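Local coordinates for cellulose biosynthesis protein BcsG (PDB 5OLT) that is required, as a whole membrane protein, for cellulose biosynthesis, this chain being its zinc-binding extramembrane domain of the alkaline phosphatase family, at residues N35-A40 / Q350-S355; G151-F156 / L181-S186; S174-A179 / P187-L192; Y370-L373 / D377-P380. All blocks are in the same frame, centred on the assembly; numbering follows the deposited sequence.

Contact 1 (N35-A40 / Q350-S355); sequences NTFYAA and QTAPVS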
loop_
_atom_site.group_PDB
_atom_site.type_symbol
_atom_site.label_atom_id
_atom_site.label_comp_id
_atom_site.label_asym_id
_atom_site.label_seq_id
_atom_site.Cartn_x
_atom_site.Cartn_y
_atom_site.Cartn_z
ATOM N N ASN A 35 -19.157 -5.270 -12.465
ATOM C CA ASN A 35 -18.596 -5.693 -13.720
ATOM C C ASN A 35 -18.024 -4.524 -14.527
ATOM O O ASN A 35 -16.978 -4.665 -15.162
ATOM C CB ASN A 35 -19.630 -6.500 -14.531
ATOM C CG ASN A 35 -19.639 -7.971 -14.153
ATOM O OD1 ASN A 35 -18.587 -8.587 -13.990
ATOM N ND2 ASN A 35 -20.825 -8.526 -13.973
ATOM N N THR A 36 -18.697 -3.368 -14.455
ATOM C CA THR A 36 -18.222 -2.130 -15.120
ATOM C C THR A 36 -16.886 -1.677 -14.513
ATOM O O THR A 36 -15.969 -1.316 -15.240
ATOM C CB THR A 36 -19.288 -1.036 -15.039
ATOM O OG1 THR A 36 -20.447 -1.533 -15.700
ATOM C CG2 THR A 36 -18.826 0.239 -15.738
ATOM N N PHE A 37 -16.797 -1.763 -13.177
ATOM C CA PHE A 37 -15.545 -1.465 -12.486
ATOM C C PHE A 37 -14.428 -2.415 -12.952
ATOM O O PHE A 37 -13.345 -1.968 -13.312
ATOM C CB PHE A 37 -15.789 -1.547 -10.969
ATOM C CG PHE A 37 -14.524 -1.523 -10.115
ATOM C CD1 PHE A 37 -13.922 -0.321 -9.758
ATOM C CD2 PHE A 37 -13.959 -2.709 -9.660
ATOM C CE1 PHE A 37 -12.769 -0.293 -8.958
ATOM C CE2 PHE A 37 -12.799 -2.702 -8.887
ATOM C CZ PHE A 37 -12.217 -1.492 -8.518
ATOM N N TYR A 38 -14.693 -3.727 -12.996
ATOM C CA TYR A 38 -13.657 -4.657 -13.410
ATOM C C TYR A 38 -13.193 -4.358 -14.833
ATOM O O TYR A 38 -12.012 -4.424 -15.117
ATOM C CB TYR A 38 -14.149 -6.104 -13.366
ATOM C CG TYR A 38 -14.352 -6.702 -11.990
ATOM C CD1 TYR A 38 -13.518 -6.375 -10.890
ATOM C CD2 TYR A 38 -15.373 -7.650 -11.781
ATOM C CE1 TYR A 38 -13.728 -6.992 -9.632
ATOM C CE2 TYR A 38 -15.578 -8.244 -10.547
ATOM C CZ TYR A 38 -14.755 -7.931 -9.489
ATOM O OH TYR A 38 -14.970 -8.544 -8.289
ATOM N N ALA A 39 -14.151 -4.050 -15.726
ATOM C CA ALA A 39 -13.801 -3.771 -17.135
ATOM C C ALA A 39 -12.917 -2.549 -17.216
ATOM O O ALA A 39 -11.908 -2.572 -17.910
ATOM C CB ALA A 39 -15.058 -3.582 -17.960
ATOM N N ALA A 40 -13.290 -1.485 -16.491
ATOM C CA ALA A 40 -12.505 -0.254 -16.569
ATOM C C ALA A 40 -11.116 -0.483 -15.987
ATOM O O ALA A 40 -10.110 -0.001 -16.517
ATOM C CB ALA A 40 -13.196 0.867 -15.853
ATOM N N GLN A 350 -7.484 7.777 -9.531
ATOM C CA GLN A 350 -8.467 7.509 -8.462
ATOM C C GLN A 350 -9.016 6.126 -8.707
ATOM O O GLN A 350 -9.092 5.679 -9.861
ATOM C CB GLN A 350 -9.640 8.498 -8.494
ATOM C CG GLN A 350 -9.139 9.930 -8.317
ATOM C CD GLN A 350 -10.246 10.943 -8.304
ATOM O OE1 GLN A 350 -11.290 10.736 -7.708
ATOM N NE2 GLN A 350 -9.980 12.105 -8.916
ATOM N N THR A 351 -9.390 5.456 -7.623
ATOM C CA THR A 351 -9.900 4.086 -7.711
ATOM C C THR A 351 -11.046 3.988 -6.734
ATOM O O THR A 351 -10.928 4.409 -5.563
ATOM C CB THR A 351 -8.800 3.066 -7.325
ATOM O OG1 THR A 351 -7.649 3.268 -8.168
ATOM C CG2 THR A 351 -9.312 1.627 -7.504
ATOM N N ALA A 352 -12.174 3.457 -7.193
ATOM C CA ALA A 352 -13.315 3.260 -6.292
ATOM C C ALA A 352 -12.919 2.271 -5.184
ATOM O O ALA A 352 -12.094 1.353 -5.428
ATOM C CB ALA A 352 -14.543 2.757 -7.070
ATOM N N PRO A 353 -13.493 2.455 -3.975
ATOM C CA PRO A 353 -13.158 1.562 -2.840
ATOM C C PRO A 353 -13.918 0.249 -2.901
ATOM O O PRO A 353 -14.972 0.093 -2.331
ATOM C CB PRO A 353 -13.549 2.393 -1.616
ATOM C CG PRO A 353 -14.681 3.210 -2.123
ATOM C CD PRO A 353 -14.270 3.625 -3.522
ATOM N N VAL A 354 -13.374 -0.655 -3.658
ATOM C CA VAL A 354 -13.904 -2.008 -3.795
ATOM C C VAL A 354 -12.920 -2.925 -3.093
ATOM O O VAL A 354 -11.708 -2.818 -3.302
ATOM C CB VAL A 354 -13.988 -2.391 -5.284
ATOM C CG1 VAL A 354 -14.367 -3.868 -5.445
ATOM C CG2 VAL A 354 -14.967 -1.448 -6.006
ATOM N N SER A 355 -13.427 -3.826 -2.254
ATOM C CA SER A 355 -12.542 -4.734 -1.528
ATOM C C SER A 355 -13.080 -6.148 -1.603
ATOM O O SER A 355 -14.315 -6.349 -1.627
ATOM C CB SER A 355 -12.435 -4.325 -0.053
ATOM O OG SER A 355 -11.944 -3.001 0.037
#
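F37 on helix 27-42 and A352 in the irregular segment 350-355 mark the closest backbone approach, yet their CA atoms remain 8.1 Å apart, so side chains must bridge the gap. With CG anti to the backbone N (chi1 169°), the F37 ring projects from the helix flank toward the incoming chain. V354 arrives from the opposite direction and sets its CG2 methyl over the ring face in a CH-pi contact, 3.7 Å from the F37 centroid and 9° off the normal. V354 CB and CG1 lean on the CE2 end of the same ring. Beside this, A352 CB packs 4.0 Å from F37 CE1, while T351 CG2 comes to the ring edge, near its plane, 4.2 Å from F37 CE1. An inverse gamma turn centred on P353 brings A352 and V354 to the ring together; its bond runs from V354 N to A352 O at 3.0 Å. V354 also touches W33 and L34 of the helix and V361 and I363 of strand 360-365, placing the contact between the helix and the small antiparallel sheet. Polar ties lie alongside, with Y38 OH bonded to E356 and V354 O to Q116. The contact itself is apolar and every touching residue is buried, so the ring is probably held by dispersion, shape and exclusion of water, with a methyl seated centrally on its face.

Contact 2 (G151-F156 / L181-S186); sequences GEFGGF and LSFDGS
D184 OD1 is gripped twice by S186, whose OG donates to it at 2.5 Å, an unusually short bond, through the syn lone pair and whose backbone N donates at 3.0 Å from the anti side, 34° out of the carboxylate plane. The second bond makes an Asx turn, laid over the type I turn from S182 to G185, and the pair of bonds helps fix how the carboxylate is rotated. Its other oxygen faces the loop 151-156. There D184 OD2 accepts a hydrogen bond from a water 2.8 Å away, which also accepts from F153 N. A further water donates both to D184 OD2 and to E152 OE1, bridging two acids whose oxygens OD2 and OE1 stand 5.5 Å apart. The direct contact is aromatic. F183 turns its edge onto the face of F153 in a T-shaped pair, centroids 4.7 Å apart and planes at 87°, with F183 CE2 above the ring centre and 3.4 Å from F153 CD2. F183 CG sits between its backbone N and carbonyl carbon (chi1 54°), bringing the ring end to F153. F183 also stacks on H220, its side chain about 8 Å from the zinc ion at nearest atoms; a citrate, probably from crystallisation, lies beside F153. The chemistry implies two loops joined by ring packing and, next to it, by water-mediated bonds that probably ease repulsion between the acids.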
loop_
_atom_site.group_PDB
_atom_site.type_symbol
_atom_site.label_atom_id
_atom_site.label_comp_id
_atom_site.label_asym_id
_atom_site.label_seq_id
_atom_site.Cartn_x
_atom_site.Cartn_y
_atom_site.Cartn_z
ATOM N N GLY A 151 7.763 -15.306 7.395
ATOM C CA GLY A 151 6.826 -15.514 6.260
ATOM C C GLY A 151 6.196 -16.893 6.153
ATOM O O GLY A 151 5.517 -17.159 5.170
ATOM N N GLU A 152 6.388 -17.755 7.155
ATOM C CA GLU A 152 5.877 -19.121 7.057
ATOM C C GLU A 152 4.388 -19.182 7.259
ATOM O O GLU A 152 3.690 -19.866 6.497
ATOM C CB GLU A 152 6.611 -20.055 8.020
ATOM C CG GLU A 152 8.032 -20.324 7.604
ATOM C CD GLU A 152 8.801 -21.203 8.591
ATOM O OE1 GLU A 152 8.201 -21.774 9.540
ATOM O OE2 GLU A 152 10.033 -21.311 8.408
ATOM N N PHE A 153 3.891 -18.428 8.238
ATOM C CA PHE A 153 2.486 -18.488 8.567
ATOM C C PHE A 153 1.633 -18.112 7.364
ATOM O O PHE A 153 1.938 -17.138 6.656
ATOM C CB PHE A 153 2.133 -17.603 9.754
ATOM C CG PHE A 153 0.675 -17.665 10.085
ATOM C CD1 PHE A 153 0.173 -18.750 10.821
ATOM C CD2 PHE A 153 -0.222 -16.717 9.567
ATOM C CE1 PHE A 153 -1.185 -18.834 11.112
ATOM C CE2 PHE A 153 -1.589 -16.811 9.842
ATOM C CZ PHE A 153 -2.065 -17.872 10.610
ATOM N N GLY A 154 0.602 -18.922 7.105
ATOM C CA GLY A 154 -0.331 -18.672 6.004
ATOM C C GLY A 154 0.277 -18.849 4.628
ATOM O O GLY A 154 -0.340 -18.473 3.622
ATOM N N GLY A 155 1.500 -19.379 4.564
ATOM C CA GLY A 155 2.209 -19.513 3.287
ATOM C C GLY A 155 2.466 -18.145 2.685
ATOM O O GLY A 155 2.521 -18.007 1.463
ATOM N N PHE A 156 2.646 -17.139 3.554
ATOM C CA PHE A 156 2.762 -15.755 3.064
ATOM C C PHE A 156 3.950 -15.554 2.131
ATOM O O PHE A 156 3.797 -14.991 1.051
ATOM C CB PHE A 156 2.857 -14.793 4.243
ATOM C CG PHE A 156 2.976 -13.343 3.829
ATOM C CD1 PHE A 156 1.856 -12.638 3.366
ATOM C CD2 PHE A 156 4.204 -12.693 3.889
ATOM C CE1 PHE A 156 1.966 -11.301 2.962
ATOM C CE2 PHE A 156 4.312 -11.354 3.505
ATOM C CZ PHE A 156 3.198 -10.666 3.035
ATOM N N LEU A 181 7.207 -12.241 20.064
ATOM C CA LEU A 181 6.906 -13.569 19.532
ATOM C C LEU A 181 5.533 -13.574 18.924
ATOM O O LEU A 181 4.584 -12.984 19.479
ATOM C CB LEU A 181 7.072 -14.653 20.597
ATOM C CG LEU A 181 8.533 -14.770 21.047
ATOM C CD1 LEU A 181 8.609 -15.827 22.165
ATOM C CD2 LEU A 181 9.548 -15.078 19.924
ATOM N N SER A 182 5.426 -14.228 17.769
ATOM C CA SER A 182 4.254 -14.062 16.977
ATOM C C SER A 182 3.238 -15.018 17.481
ATOM O O SER A 182 3.516 -15.886 18.317
ATOM C CB SER A 182 4.517 -14.211 15.467
ATOM O OG SER A 182 4.814 -15.550 15.161
ATOM N N PHE A 183 2.018 -14.764 17.029
ATOM C CA PHE A 183 0.865 -15.626 17.261
ATOM C C PHE A 183 1.131 -17.096 16.875
ATOM O O PHE A 183 0.448 -17.979 17.384
ATOM C CB PHE A 183 -0.331 -15.057 16.482
ATOM C CG PHE A 183 -0.043 -14.843 15.021
ATOM C CD1 PHE A 183 0.654 -13.691 14.583
ATOM C CD2 PHE A 183 -0.435 -15.794 14.077
ATOM C CE1 PHE A 183 0.957 -13.514 13.233
ATOM C CE2 PHE A 183 -0.154 -15.609 12.730
ATOM C CZ PHE A 183 0.541 -14.465 12.304
ATOM N N ASP A 184 2.120 -17.345 15.993
ATOM C CA ASP A 184 2.553 -18.726 15.643
ATOM C C ASP A 184 3.821 -19.227 16.396
ATOM O O ASP A 184 4.294 -20.322 16.143
ATOM C CB ASP A 184 2.640 -18.939 14.093
ATOM C CG ASP A 184 4.032 -18.594 13.485
ATOM O OD1 ASP A 184 4.841 -17.894 14.132
ATOM O OD2 ASP A 184 4.330 -19.041 12.337
ATOM N N GLY A 185 4.350 -18.416 17.311
ATOM C CA GLY A 185 5.553 -18.775 18.101
ATOM C C GLY A 185 6.914 -18.327 17.519
ATOM O O GLY A 185 7.967 -18.382 18.189
ATOM N N SER A 186 6.904 -17.888 16.273
ATOM C CA SER A 186 8.130 -17.492 15.635
ATOM C C SER A 186 8.433 -16.008 15.914
ATOM O O SER A 186 7.575 -15.254 16.391
ATOM C CB SER A 186 8.109 -17.791 14.132
ATOM O OG SER A 186 7.116 -17.026 13.515
HETATM O O HOH W 1 7.194 -20.375 11.785
HETATM O O HOH W 2 5.506 -17.445 10.422
#

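Contact 3 (S174-A179 / P187-L192); sequences SGLPTA and PVYDDL
The small antiparallel hairpin of strands 178-181 and 187-189 begins and ends here, where T178 faces Y189 as a non-hydrogen-bonded pair with CA atoms 4.3 Å apart and side chains diverging. Two backbone bonds flank the pair. A179 N donates to V188 O at 2.8 Å, with the donor in the carbonyl plane, and D190 N donates to P177 O at 2.9 Å, a straighter N-H bond (165°) although it meets the oxygen tilted 28° from the carbonyl plane. P177 O also receives a CA-H...O contact from Y189 CA and lies at the edge of the Y189 ring, in its plane. L176 approaches that ring from another direction: its side chain crosses the tyrosine at about a right angle, with L176 CB 3.7 Å from Y189 CD1 and its CD1 methyl near Y189 CG and CB. Y189 CG stands anti to the carbonyl carbon (chi1 -60°), which carries the ring across L176 and brings Y189 CE1 within 4.1 Å of T178 OG1. T178 OG1 also lies 3.8 Å from P187 CB. The hairpin leads directly into helix 191-203, whose N-cap is D190; its OD2 accepts from the backbone N of A193, while its CB packs against the ring of P177, 4.1 Å from P177 CG. L176 reaches the same helix, touching A193, V194 and R197. A backbone bond between Y189 and D148 links this strand to the loop after strand 142-147. On the A179 side, the methyl CB lies 3.8 Å from D190 CA and close to V188 O.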
loop_
_atom_site.group_PDB
_atom_site.type_symbol
_atom_site.label_atom_id
_atom_site.label_comp_id
_atom_site.label_asym_id
_atom_site.label_seq_id
_atom_site.Cartn_x
_atom_site.Cartn_y
_atom_site.Cartn_z
ATOM N N SER A 174 19.764 -13.303 10.391
ATOM C CA SER A 174 20.627 -13.789 11.487
ATOM C C SER A 174 21.105 -12.624 12.328
ATOM O O SER A 174 21.491 -11.580 11.781
ATOM C CB SER A 174 21.876 -14.511 10.949
ATOM O OG SER A 174 21.519 -15.589 10.119
ATOM N N GLY A 175 21.104 -12.800 13.654
ATOM C CA GLY A 175 21.658 -11.786 14.537
ATOM C C GLY A 175 20.716 -10.635 14.850
ATOM O O GLY A 175 21.078 -9.752 15.606
ATOM N N LEU A 176 19.519 -10.620 14.260
ATOM C CA LEU A 176 18.585 -9.545 14.580
ATOM C C LEU A 176 17.942 -9.743 15.943
ATOM O O LEU A 176 17.625 -10.855 16.294
ATOM C CB LEU A 176 17.483 -9.464 13.530
ATOM C CG LEU A 176 17.885 -9.016 12.123
ATOM C CD1 LEU A 176 16.675 -9.212 11.230
ATOM C CD2 LEU A 176 18.346 -7.560 12.129
ATOM N N PRO A 177 17.734 -8.646 16.703
ATOM C CA PRO A 177 17.032 -8.808 17.969
ATOM C C PRO A 177 15.546 -9.094 17.761
ATOM O O PRO A 177 14.944 -8.652 16.777
ATOM C CB PRO A 177 17.239 -7.469 18.683
ATOM C CG PRO A 177 17.632 -6.504 17.643
ATOM C CD PRO A 177 18.101 -7.240 16.442
ATOM N N THR A 178 14.983 -9.876 18.653
ATOM C CA THR A 178 13.566 -10.210 18.629
ATOM C C THR A 178 12.791 -9.178 19.444
ATOM O O THR A 178 13.118 -8.890 20.619
ATOM C CB THR A 178 13.388 -11.609 19.224
ATOM O OG1 THR A 178 13.958 -12.546 18.311
ATOM C CG2 THR A 178 11.922 -11.975 19.399
ATOM N N ALA A 179 11.776 -8.580 18.823
ATOM C CA ALA A 179 10.905 -7.627 19.509
ATOM C C ALA A 179 9.677 -8.294 20.133
ATOM O O ALA A 179 9.238 -7.892 21.247
ATOM C CB ALA A 179 10.474 -6.588 18.520
ATOM N N PRO A 187 9.671 -15.597 15.654
ATOM C CA PRO A 187 10.041 -14.246 16.048
ATOM C C PRO A 187 9.492 -13.162 15.144
ATOM O O PRO A 187 9.346 -13.346 13.923
ATOM C CB PRO A 187 11.574 -14.240 15.931
ATOM C CG PRO A 187 11.989 -15.648 15.923
ATOM C CD PRO A 187 10.852 -16.406 15.289
ATOM N N VAL A 188 9.195 -12.024 15.759
ATOM C CA VAL A 188 9.045 -10.776 14.998
ATOM C C VAL A 188 10.250 -9.927 15.383
ATOM O O VAL A 188 10.416 -9.565 16.578
ATOM C CB VAL A 188 7.726 -10.057 15.317
ATOM C CG1 VAL A 188 7.622 -8.831 14.397
ATOM C CG2 VAL A 188 6.549 -11.004 15.107
ATOM N N TYR A 189 11.132 -9.677 14.420
ATOM C CA TYR A 189 12.355 -8.958 14.703
ATOM C C TYR A 189 12.098 -7.465 14.888
ATOM O O TYR A 189 11.131 -6.916 14.324
ATOM C CB TYR A 189 13.350 -9.161 13.558
ATOM C CG TYR A 189 13.674 -10.613 13.404
ATOM C CD1 TYR A 189 14.394 -11.275 14.403
ATOM C CD2 TYR A 189 13.246 -11.331 12.280
ATOM C CE1 TYR A 189 14.661 -12.638 14.307
ATOM C CE2 TYR A 189 13.523 -12.709 12.170
ATOM C CZ TYR A 189 14.234 -13.335 13.182
ATOM O OH TYR A 189 14.521 -14.682 13.041
ATOM N N ASP A 190 12.996 -6.799 15.609
ATOM C CA ASP A 190 12.882 -5.371 15.793
ATOM C C ASP A 190 12.980 -4.647 14.453
ATOM O O ASP A 190 13.953 -4.839 13.683
ATOM C CB ASP A 190 13.998 -4.859 16.692
ATOM C CG ASP A 190 13.820 -3.421 16.999
ATOM O OD1 ASP A 190 12.956 -3.093 17.847
ATOM O OD2 ASP A 190 14.504 -2.611 16.364
ATOM N N ASP A 191 12.034 -3.746 14.211
ATOM C CA ASP A 191 11.979 -3.108 12.887
ATOM C C ASP A 191 13.091 -2.108 12.652
ATOM O O ASP A 191 13.590 -1.988 11.522
ATOM C CB ASP A 191 10.628 -2.463 12.665
ATOM C CG ASP A 191 9.556 -3.517 12.533
ATOM O OD1 ASP A 191 9.784 -4.435 11.671
ATOM O OD2 ASP A 191 8.561 -3.504 13.322
ATOM N N LEU A 192 13.483 -1.363 13.703
ATOM C CA LEU A 192 14.603 -0.446 13.529
ATOM C C LEU A 192 15.861 -1.226 13.203
ATOM O O LEU A 192 16.661 -0.761 12.377
ATOM C CB LEU A 192 14.768 0.423 14.766
ATOM C CG LEU A 192 15.822 1.531 14.729
ATOM C CD1 LEU A 192 15.608 2.425 13.502
ATOM C CD2 LEU A 192 15.794 2.310 16.049
#

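Contact 4 (Y370-L373 / D377-P380); sequences YVRL and DWVP
Strands 368-373 and 379-380 form the terminal beta hairpin of a four-stranded antiparallel sheet, with V371 and V379 as a hydrogen-bonded pair. Of the two backbone bonds, V371 N to V379 O is short at 2.8 Å and nearly along the C=O axis, while V379 N to V371 O is 3.0 Å long. CA-H...O contacts continue the pairing from Y370 CA to V379 O and from W378 CA to V371 O. Among the apolar contacts, the two valines lie side by side on one face, V371 CG1 3.7 Å from V379 CG2. On the other face W378 lays the face of its indole against R372, whose CB makes a CH-pi contact 3.5 Å from the centroid of the six-membered ring. Y370 CB meets W378 CE3, and Y370 CE2 meets P380 CG at 4.1 Å. R372 is extended to CD and then bends (chi3 69°), so that W378 CZ2 lies over one face of the guanidinium, the two planes 45° apart and not stacked flat. N31 OD1, on helix 27-42, accepts from both R372 NH1 and W378 NE1. Finally, a water accepts from L373 N and donates to D377 O, each at 2.7 Å.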
loop_
_atom_site.group_PDB
_atom_site.type_symbol
_atom_site.label_atom_id
_atom_site.label_comp_id
_atom_site.label_asym_id
_atom_site.label_seq_id
_atom_site.Cartn_x
_atom_site.Cartn_y
_atom_site.Cartn_z
ATOM N N TYR A 370 -22.113 -1.791 0.818
ATOM C CA TYR A 370 -22.867 -3.046 0.566
ATOM C C TYR A 370 -21.908 -4.189 0.502
ATOM O O TYR A 370 -20.746 -4.002 0.101
ATOM C CB TYR A 370 -23.580 -2.970 -0.791
ATOM C CG TYR A 370 -24.683 -1.940 -0.833
ATOM C CD1 TYR A 370 -24.401 -0.603 -1.111
ATOM C CD2 TYR A 370 -26.018 -2.306 -0.561
ATOM C CE1 TYR A 370 -25.408 0.365 -1.141
ATOM C CE2 TYR A 370 -27.032 -1.344 -0.586
ATOM C CZ TYR A 370 -26.722 -0.024 -0.899
ATOM O OH TYR A 370 -27.705 0.924 -0.940
ATOM N N VAL A 371 -22.384 -5.375 0.879
ATOM C CA VAL A 371 -21.595 -6.579 0.800
ATOM C C VAL A 371 -22.309 -7.647 -0.046
ATOM O O VAL A 371 -23.536 -7.809 0.078
ATOM C CB VAL A 371 -21.201 -7.107 2.220
ATOM C CG1 VAL A 371 -22.402 -7.424 3.099
ATOM C CG2 VAL A 371 -20.287 -8.318 2.105
ATOM N N ARG A 372 -21.531 -8.376 -0.846
ATOM C CA ARG A 372 -22.041 -9.534 -1.603
ATOM C C ARG A 372 -21.275 -10.758 -1.182
ATOM O O ARG A 372 -20.043 -10.810 -1.276
ATOM C CB ARG A 372 -21.841 -9.326 -3.101
ATOM C CG ARG A 372 -22.590 -10.394 -3.895
ATOM C CD ARG A 372 -22.438 -10.199 -5.388
ATOM N NE ARG A 372 -21.069 -10.476 -5.812
ATOM C CZ ARG A 372 -20.595 -10.196 -7.026
ATOM N NH1 ARG A 372 -21.378 -9.559 -7.926
ATOM N NH2 ARG A 372 -19.347 -10.533 -7.327
ATOM N N LEU A 373 -22.014 -11.733 -0.664
ATOM C CA LEU A 373 -21.418 -12.997 -0.231
ATOM C C LEU A 373 -21.547 -14.003 -1.378
ATOM O O LEU A 373 -22.661 -14.288 -1.846
ATOM C CB LEU A 373 -22.115 -13.457 1.067
ATOM C CG LEU A 373 -22.089 -12.412 2.202
ATOM C CD1 LEU A 373 -22.948 -12.821 3.364
ATOM C CD2 LEU A 373 -20.649 -12.108 2.656
ATOM N N ASP A 377 -27.036 -12.080 -3.599
ATOM C CA ASP A 377 -27.667 -10.736 -3.560
ATOM C C ASP A 377 -26.890 -9.781 -2.654
ATOM O O ASP A 377 -26.488 -10.170 -1.554
ATOM C CB ASP A 377 -29.083 -10.781 -2.975
ATOM C CG ASP A 377 -30.103 -11.471 -3.887
ATOM O OD1 ASP A 377 -30.050 -11.333 -5.138
ATOM O OD2 ASP A 377 -30.990 -12.136 -3.322
ATOM N N TRP A 378 -26.744 -8.531 -3.087
ATOM C CA TRP A 378 -26.144 -7.500 -2.244
ATOM C C TRP A 378 -27.014 -7.185 -1.051
ATOM O O TRP A 378 -28.260 -7.158 -1.143
ATOM C CB TRP A 378 -25.881 -6.214 -3.037
ATOM C CG TRP A 378 -24.873 -6.399 -4.114
ATOM C CD1 TRP A 378 -25.117 -6.778 -5.401
ATOM C CD2 TRP A 378 -23.451 -6.164 -4.037
ATOM N NE1 TRP A 378 -23.956 -6.857 -6.112
ATOM C CE2 TRP A 378 -22.904 -6.473 -5.308
ATOM C CE3 TRP A 378 -22.584 -5.768 -2.998
ATOM C CZ2 TRP A 378 -21.536 -6.393 -5.585
ATOM C CZ3 TRP A 378 -21.227 -5.698 -3.264
ATOM C CH2 TRP A 378 -20.709 -5.974 -4.563
ATOM N N VAL A 379 -26.372 -6.917 0.077
ATOM C CA VAL A 379 -27.077 -6.479 1.298
ATOM C C VAL A 379 -26.308 -5.315 1.881
ATOM O O VAL A 379 -25.078 -5.249 1.732
ATOM C CB VAL A 379 -27.251 -7.606 2.367
ATOM C CG1 VAL A 379 -28.344 -8.573 1.946
ATOM C CG2 VAL A 379 -25.959 -8.337 2.679
ATOM N N PRO A 380 -26.989 -4.354 2.494
ATOM C CA PRO A 380 -26.246 -3.282 3.169
ATOM C C PRO A 380 -25.283 -3.882 4.209
ATOM O O PRO A 380 -25.605 -4.832 4.939
ATOM C CB PRO A 380 -27.347 -2.453 3.850
ATOM C CG PRO A 380 -28.532 -2.713 2.976
ATOM C CD PRO A 380 -28.446 -4.136 2.557
HETATM O O HOH W 3 -24.697 -11.702 -0.249
#

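How the contacts relate
Contacts 2 and 3 form one cluster and contacts 1 and 4 another. Contacts 2 and 3 alternate along the chain and share the hairpin of strands 178-181 and 187-189; their centres are 14 Å apart and they touch through S182 CB and V188 CG2. Both fall between the two segments of contact 1, whose ends lie 310 residues apart. Contact 4 follows, its centre 16 Å from that of contact 1, both set against helix 27-42 and the four-stranded antiparallel sheet. The clusters are well separated, with contacts 1 and 3 some 39 Å apart at their centres. Near-terminal parts of the chain thus meet on one flank, away from the zinc-side loops of contact 2.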